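Local structure of In2-1 family protein, glutathione transferase lambda3 (4PQI) at residues 159-164 and 168-173; 87-92 and 106-111. The protein binds glutathione and, as a Lambda-class glutathione transferase of a terrestrial plant, probably acts as a thiol transferase. All blocks are in the same frame, centred on the assembly; numbering follows the deposited sequence.

The two contacts lie in different halves of this monomeric glutathione transferase. Contact 2 belongs to the thioredoxin-like N-terminal part, where it ties the turn of the last beta hairpin to the end of the helix that follows. Contact 1 belongs to the helical C-terminal part, where it closes a calcium-binding loop. Their centres are 28 Å apart and their nearest atoms about 11 Å, so they do not touch. Neither includes a residue of the glutathione pocket, but the elements of contact 2 lead to it: Val84 and Pro85 precede strand 86-89, and Glu96 and Ser97 lie where strand 92-95 gives way to helix 97-107. The chain completes contact 2 before it reaches contact 1.

Contact 1 of 2, residues 159-164 and 168-173; sequences NALHKF and PFFLGK. With CA (calcium ion), chain C; CA (calcium ion), chain D.
Ala160 meets Phe170 at the ring's edge: Ala160 CB lies 4.2 Å from Phe170 CD1, and a methyl group suits this place, where Phe123 of helix 118-139 also packs. Leu161 crosses the same ring over one face. With CG anti to the carbonyl carbon (chi1 -74°), its CD2 branch makes a CH-pi contact 4.1 Å from the ring centroid of Phe170, and the same methyl lies 3.4 Å from the carbonyl O of Pro168. Trp211 and Tyr182 also meet the Phe170 ring, so a large flat side chain suits the place.

His162 turns its side chain out of the contact and gives its backbone O to one calcium ion, which Asp165 also binds. The O of Phe164 coordinates the other at 2.4 Å, along with Gly167 O and four waters, two of which donate to Leu161 O, while a third lies within bonding reach of Leu161 O and Phe169 O. A separate water accepts the N-H of Phe164 within bonding reach of the Ala160 and Phe170 carbonyls. Phe164 CB comes within 3.9 Å of Gly172 CA, and Phe170 O lies at the edge of the Phe164 ring, near its plane, 3.7 Å from Phe164 CD2. Gly172 suits its place because at these backbone angles a CB would run into Leu171 O and stand 3.2 Å from Phe164 CB.

Phe170 N is held by Asp179 of the Ser-X-X-Asp sequence (Ser176 to Asp179) opening helix 177-197. This loop joins two helices of the all-helical C-terminal domain of the GST fold, here with two calcium ions bound along it.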
# COMPACT_ATOMS: atom_id res chain seq x y z
N ASN A 159 17.01 -10.38 -0.35
CA ASN A 159 17.93 -10.62 0.76
C ASN A 159 17.31 -10.33 2.14
O ASN A 159 17.51 -11.09 3.08
CB ASN A 159 19.24 -9.89 0.52
CG ASN A 159 20.06 -10.54 -0.60
OD1 ASN A 159 20.26 -11.74 -0.59
ND2 ASN A 159 20.50 -9.75 -1.56
N ALA A 160 16.54 -9.24 2.23
CA ALA A 160 15.79 -8.93 3.44
C ALA A 160 14.92 -10.10 3.88
O ALA A 160 14.82 -10.39 5.08
CB ALA A 160 14.93 -7.65 3.25
N LEU A 161 14.30 -10.79 2.91
CA LEU A 161 13.43 -11.93 3.21
C LEU A 161 14.17 -13.16 3.76
O LEU A 161 13.54 -14.10 4.25
CB LEU A 161 12.57 -12.31 2.00
CG LEU A 161 11.42 -11.34 1.72
CD1 LEU A 161 10.92 -11.50 0.30
CD2 LEU A 161 10.27 -11.51 2.75
N HIS A 162 15.50 -13.16 3.68
CA HIS A 162 16.32 -14.21 4.29
C HIS A 162 16.65 -13.94 5.76
O HIS A 162 17.23 -14.78 6.44
CB HIS A 162 17.63 -14.41 3.51
CG HIS A 162 17.49 -15.25 2.28
ND1 HIS A 162 17.65 -16.62 2.30
CD2 HIS A 162 17.22 -14.92 1.00
CE1 HIS A 162 17.47 -17.10 1.08
NE2 HIS A 162 17.20 -16.08 0.28
N LYS A 163 16.28 -12.76 6.27
CA LYS A 163 16.65 -12.40 7.64
C LYS A 163 15.94 -13.29 8.70
O LYS A 163 16.57 -13.89 9.56
CB LYS A 163 16.39 -10.90 7.88
CG LYS A 163 16.67 -10.41 9.29
CD LYS A 163 18.05 -9.82 9.43
CE LYS A 163 18.19 -9.02 10.73
NZ LYS A 163 19.48 -8.28 10.79
N PHE A 164 14.61 -13.37 8.63
CA PHE A 164 13.85 -14.15 9.59
C PHE A 164 13.32 -15.44 8.94
O PHE A 164 12.59 -15.40 7.95
CB PHE A 164 12.72 -13.29 10.21
CG PHE A 164 13.25 -12.12 11.02
CD1 PHE A 164 13.82 -12.33 12.26
CD2 PHE A 164 13.21 -10.83 10.51
CE1 PHE A 164 14.33 -11.26 13.01
CE2 PHE A 164 13.71 -9.75 11.24
CZ PHE A 164 14.28 -9.97 12.50
N PRO A 168 7.35 -16.53 5.64
CA PRO A 168 7.60 -15.93 4.32
C PRO A 168 7.51 -14.40 4.26
O PRO A 168 7.78 -13.83 3.20
CB PRO A 168 6.50 -16.54 3.47
CG PRO A 168 5.37 -16.65 4.41
CD PRO A 168 5.97 -17.02 5.74
N PHE A 169 7.12 -13.75 5.35
CA PHE A 169 6.93 -12.30 5.33
C PHE A 169 8.22 -11.59 5.73
O PHE A 169 9.15 -12.23 6.23
CB PHE A 169 5.75 -11.90 6.24
CG PHE A 169 4.46 -12.60 5.91
CD1 PHE A 169 3.76 -12.30 4.75
CD2 PHE A 169 3.96 -13.57 6.76
CE1 PHE A 169 2.58 -12.96 4.45
CE2 PHE A 169 2.77 -14.24 6.47
CZ PHE A 169 2.08 -13.93 5.31
N PHE A 170 8.29 -10.28 5.52
CA PHE A 170 9.52 -9.56 5.87
C PHE A 170 9.96 -9.77 7.31
O PHE A 170 11.16 -9.88 7.59
CB PHE A 170 9.44 -8.08 5.53
CG PHE A 170 9.55 -7.78 4.06
CD1 PHE A 170 10.76 -7.94 3.40
CD2 PHE A 170 8.45 -7.32 3.35
CE1 PHE A 170 10.87 -7.66 2.05
CE2 PHE A 170 8.56 -7.04 1.98
CZ PHE A 170 9.76 -7.22 1.33
N LEU A 171 9.01 -9.86 8.24
CA LEU A 171 9.39 -10.09 9.63
C LEU A 171 9.19 -11.55 10.05
O LEU A 171 9.17 -11.87 11.23
CB LEU A 171 8.64 -9.13 10.55
CG LEU A 171 8.79 -7.65 10.18
CD1 LEU A 171 7.95 -6.77 11.12
CD2 LEU A 171 10.25 -7.22 10.19
N GLY A 172 9.06 -12.44 9.07
CA GLY A 172 8.99 -13.87 9.36
C GLY A 172 7.60 -14.48 9.36
O GLY A 172 6.89 -14.44 8.36
N LYS A 173 7.22 -15.03 10.51
CA LYS A 173 5.95 -15.72 10.69
C LYS A 173 4.71 -14.88 10.35
O LYS A 173 3.82 -15.34 9.63
CB LYS A 173 5.89 -16.21 12.14
CG LYS A 173 4.69 -17.06 12.52
CD LYS A 173 4.93 -17.67 13.91
CE LYS A 173 3.64 -17.80 14.71
NZ LYS A 173 3.02 -16.48 15.02
CA CA C . 11.80 -16.02 5.72
CA CA D . 18.00 -16.98 6.83
O HOH W 1 13.02 -11.64 6.91
O HOH W 2 11.05 -13.65 5.62
O HOH W 3 11.26 -15.96 3.49
O HOH W 4 14.03 -16.75 5.27
O HOH W 5 17.33 -18.17 4.68
O HOH W 6 18.66 -15.76 8.57
O HOH W 7 11.30 -18.51 5.91

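Contact 2 of 2, residues 87-92 and 106-111; sequences LEHNGK and SNFEGP
Phe108 drives the far end of its ring onto His89: CZ stands 3.3 Å above the imidazole plane, over the centre of that ring, and NE2 is the histidine atom nearest to it, at 3.4 Å from Phe108 CZ. The two side chains come from opposite directions, and their planes are inclined at 42°, so the pair is an oblique aromatic contact with centroids 4.6 Å apart. His89 has CG opposite the backbone N across the first bond (chi1 -178°), which extends the imidazole toward Phe108. In Phe108, CG is anti to the carbonyl carbon (chi1 -73°), which carries its ring across to the hairpin.

In the thioredoxin-like domain of glutathione transferases, these residues mark the turn between the last two strands, 86-89 and 92-95, and the C-terminal end of helix 97-107, where Phe108 is the first residue to leave helical angles. The turn from His89 to Lys92 is type I', and Asn90 and Gly91 suit it because both middle residues have positive phi. Asn90 also lays OD1 over the imidazole face opposite Phe108, 3.4 Å above the plane and offset toward the rim.

His89 ND1 is hydrogen-bonded to Thr33 OG1, which probably helps fix the rotation of the ring. With an alanine at this place, Phe108 CZ is likely to lose the flat surface it rests on and Thr33 OG1 its imidazole partner. Leu56 touches Phe108 from a neighbouring loop.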
# COMPACT_ATOMS: atom_id res chain seq x y z
N LEU A 87 -6.32 10.97 6.54
CA LEU A 87 -7.28 10.38 7.44
C LEU A 87 -7.88 11.45 8.34
O LEU A 87 -7.15 12.22 8.98
CB LEU A 87 -6.61 9.33 8.30
CG LEU A 87 -7.54 8.56 9.24
CD1 LEU A 87 -8.28 7.47 8.47
CD2 LEU A 87 -6.71 7.97 10.36
N GLU A 88 -9.21 11.48 8.38
CA GLU A 88 -9.96 12.38 9.24
C GLU A 88 -10.35 11.64 10.51
O GLU A 88 -11.17 10.71 10.47
CB GLU A 88 -11.24 12.85 8.53
CG GLU A 88 -12.14 13.72 9.41
CD GLU A 88 -13.40 14.15 8.70
OE1 GLU A 88 -13.41 14.07 7.45
OE2 GLU A 88 -14.38 14.57 9.38
N HIS A 89 -9.78 12.06 11.64
CA HIS A 89 -9.99 11.36 12.91
C HIS A 89 -9.58 12.26 14.07
O HIS A 89 -8.56 12.93 13.99
CB HIS A 89 -9.18 10.06 12.92
CG HIS A 89 -9.36 9.22 14.14
ND1 HIS A 89 -10.56 8.61 14.47
CD2 HIS A 89 -8.49 8.89 15.13
CE1 HIS A 89 -10.41 7.94 15.60
NE2 HIS A 89 -9.16 8.09 16.02
N ASN A 90 -10.37 12.28 15.14
CA ASN A 90 -10.05 13.09 16.33
C ASN A 90 -9.83 14.58 16.01
O ASN A 90 -8.95 15.21 16.58
CB ASN A 90 -8.83 12.53 17.07
CG ASN A 90 -9.13 11.27 17.87
OD1 ASN A 90 -10.25 10.76 17.85
ND2 ASN A 90 -8.13 10.77 18.57
N GLY A 91 -10.62 15.12 15.09
CA GLY A 91 -10.60 16.54 14.83
C GLY A 91 -9.39 17.04 14.05
O GLY A 91 -9.09 18.21 14.06
N LYS A 92 -8.70 16.14 13.37
CA LYS A 92 -7.63 16.54 12.45
C LYS A 92 -7.59 15.66 11.22
O LYS A 92 -8.15 14.57 11.21
CB LYS A 92 -6.26 16.56 13.13
CG LYS A 92 -5.92 15.34 13.94
CD LYS A 92 -4.56 15.49 14.61
CE LYS A 92 -4.41 14.55 15.80
NZ LYS A 92 -5.47 14.79 16.83
N SER A 106 -1.17 1.52 16.07
CA SER A 106 -0.92 1.92 17.46
C SER A 106 -2.18 2.34 18.23
O SER A 106 -2.22 2.24 19.47
CB SER A 106 0.11 3.06 17.51
OG SER A 106 -0.40 4.21 16.84
N ASN A 107 -3.20 2.80 17.52
CA ASN A 107 -4.30 3.50 18.17
C ASN A 107 -5.72 3.00 17.86
O ASN A 107 -6.69 3.58 18.35
CB ASN A 107 -4.22 4.99 17.85
CG ASN A 107 -3.11 5.68 18.61
OD1 ASN A 107 -1.93 5.43 18.37
ND2 ASN A 107 -3.49 6.55 19.53
N PHE A 108 -5.84 1.95 17.06
CA PHE A 108 -7.15 1.43 16.70
C PHE A 108 -7.27 -0.03 17.10
O PHE A 108 -6.26 -0.71 17.37
CB PHE A 108 -7.41 1.58 15.20
CG PHE A 108 -7.69 3.00 14.76
CD1 PHE A 108 -8.92 3.35 14.23
CD2 PHE A 108 -6.70 3.98 14.86
CE1 PHE A 108 -9.18 4.65 13.82
CE2 PHE A 108 -6.95 5.29 14.45
CZ PHE A 108 -8.19 5.63 13.93
N GLU A 109 -8.50 -0.53 17.16
CA GLU A 109 -8.71 -1.93 17.50
C GLU A 109 -8.33 -2.85 16.35
O GLU A 109 -8.17 -2.40 15.22
CB GLU A 109 -10.16 -2.17 17.89
CG GLU A 109 -10.65 -1.27 19.00
CD GLU A 109 -12.02 -1.66 19.51
OE1 GLU A 109 -12.22 -1.69 20.74
OE2 GLU A 109 -12.91 -1.94 18.66
N GLY A 110 -8.21 -4.14 16.64
CA GLY A 110 -7.98 -5.13 15.61
C GLY A 110 -6.70 -5.90 15.87
O GLY A 110 -5.90 -5.50 16.71
N PRO A 111 -6.50 -7.02 15.14
CA PRO A 111 -5.30 -7.86 15.22
C PRO A 111 -4.03 -7.09 14.90
O PRO A 111 -4.05 -6.11 14.14
CB PRO A 111 -5.53 -8.91 14.13
CG PRO A 111 -6.53 -8.30 13.21
CD PRO A 111 -7.43 -7.52 14.12